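Adenylyltransferase and sulfurtransferase uba4 (PDB 6YUB) probably activates ubiquitin-like sulfur carriers by adenylylation, using ATP, and transfers sulfur to them for tRNA wobble-uridine thiolation and molybdenum cofactor synthesis. Local coordinates at residues Thr289-Gly292 against Ile293-Gly296. Numbering follows the deposited sequence.
Sequences TLDG and IKSG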
loop_
_atom_site.group_PDB
_atom_site.type_symbol
_atom_site.label_atom_id
_atom_site.label_comp_id
_atom_site.label_asym_id
_atom_site.label_seq_id
_atom_site.Cartn_x
_atom_site.Cartn_y
_atom_site.Cartn_z
ATOM N N THR B 289 5.932 35.522 -4.925
ATOM C CA THR B 289 5.736 35.853 -6.326
ATOM C C THR B 289 6.648 34.988 -7.184
ATOM O O THR B 289 7.632 34.423 -6.704
ATOM C CB THR B 289 6.018 37.339 -6.610
ATOM O OG1 THR B 289 7.416 37.605 -6.432
ATOM C CG2 THR B 289 5.214 38.233 -5.673
ATOM N N LEU B 290 6.308 34.898 -8.472
ATOM C CA LEU B 290 7.150 34.163 -9.414
ATOM C C LEU B 290 8.508 34.835 -9.578
ATOM O O LEU B 290 9.535 34.153 -9.674
ATOM C CB LEU B 290 6.442 34.044 -10.761
ATOM C CG LEU B 290 5.179 33.177 -10.756
ATOM C CD1 LEU B 290 4.346 33.415 -12.003
ATOM C CD2 LEU B 290 5.547 31.708 -10.630
ATOM N N ASP B 291 8.535 36.175 -9.601
ATOM C CA ASP B 291 9.804 36.891 -9.664
ATOM C C ASP B 291 10.666 36.584 -8.446
ATOM O O ASP B 291 11.878 36.370 -8.569
ATOM C CB ASP B 291 9.560 38.397 -9.766
ATOM C CG ASP B 291 8.958 38.802 -11.095
ATOM O OD1 ASP B 291 9.155 38.069 -12.092
ATOM O OD2 ASP B 291 8.290 39.856 -11.143
ATOM N N GLY B 292 10.061 36.565 -7.256
ATOM C CA GLY B 292 10.828 36.275 -6.059
ATOM C C GLY B 292 11.462 34.900 -6.101
ATOM O O GLY B 292 12.649 34.736 -5.802
ATOM N N ILE B 293 10.677 33.888 -6.470
ATOM C CA ILE B 293 11.195 32.524 -6.519
ATOM C C ILE B 293 12.400 32.445 -7.446
ATOM O O ILE B 293 13.417 31.822 -7.115
ATOM C CB ILE B 293 10.085 31.543 -6.946
ATOM C CG1 ILE B 293 9.094 31.348 -5.794
ATOM C CG2 ILE B 293 10.688 30.217 -7.387
ATOM C CD1 ILE B 293 7.830 30.601 -6.181
ATOM N N LYS B 294 12.312 33.084 -8.614
ATOM C CA LYS B 294 13.435 33.088 -9.545
ATOM C C LYS B 294 14.680 33.710 -8.927
ATOM O O LYS B 294 15.803 33.283 -9.224
ATOM C CB LYS B 294 13.063 33.861 -10.811
ATOM C CG LYS B 294 12.221 33.101 -11.811
ATOM C CD LYS B 294 11.356 34.058 -12.645
ATOM C CE LYS B 294 12.156 35.224 -13.215
ATOM N NZ LYS B 294 11.278 36.173 -13.970
ATOM N N SER B 295 14.506 34.715 -8.071
ATOM C CA SER B 295 15.615 35.506 -7.560
ATOM C C SER B 295 16.136 35.013 -6.218
ATOM O O SER B 295 17.001 35.666 -5.628
ATOM C CB SER B 295 15.191 36.972 -7.435
ATOM O OG SER B 295 14.504 37.408 -8.594
ATOM N N GLY B 296 15.636 33.889 -5.723
ATOM C CA GLY B 296 16.072 33.366 -4.446
ATOM C C GLY B 296 15.285 33.834 -3.245
ATOM O O GLY B 296 15.753 33.655 -2.114
#
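I293 N donates to T289 O at 3.1 Å and K294 N to L290 O at 3.2 Å, both with N-H...O angles of 165°, which identifies a single short turn of alpha-helix. At its start T289 is the N-cap: OG1 accepts from G292 N at 3.0 Å, with chi1 at 68° turning OG1 back over the first turn. D291 and K294 lie side by side on the exposed face, and their salt bridge is a loose one, with OD1 and NZ 3.4 Å apart. The lysine reaches it through a chain bent at chi3 (49°), its CD passing L290 O on the way. D291 O collects two donors from S295: the hydroxyl OG, at 2.8 Å and tilted from the carbonyl plane, and more weakly the backbone N, whose N-H is poorly aligned. S295 N also bonds to G292 O, an i to i+3 bond as at a helix end, with the donor well above that carbonyl's plane. The helix then closes in a Schellman motif: G296, at positive phi, is the C-prime residue, G296 N bonding weakly to I293 O and the next backbone N returning to G292 O. Beside this end, K294 O accepts a hydrogen bond from Q116 NE2. Helix 290-294 is a short surface turn near the C-terminal end of this chain, which holds the ThiF-family, Rossmann-like adenylyltransferase part of a longer protein. I293 is the buried residue of the turn; its CG1 runs past T289 O at 3.5 Å, while the side chain packs on L140 and L147 of helix 135-148 and on P115, P298 and Y300. L290 adds contacts to L147 and L148, so the turn's apolar side rests on that helix. The I293 side chain lies about 12 Å from the zinc ion held by C184, C187, C279 and C282.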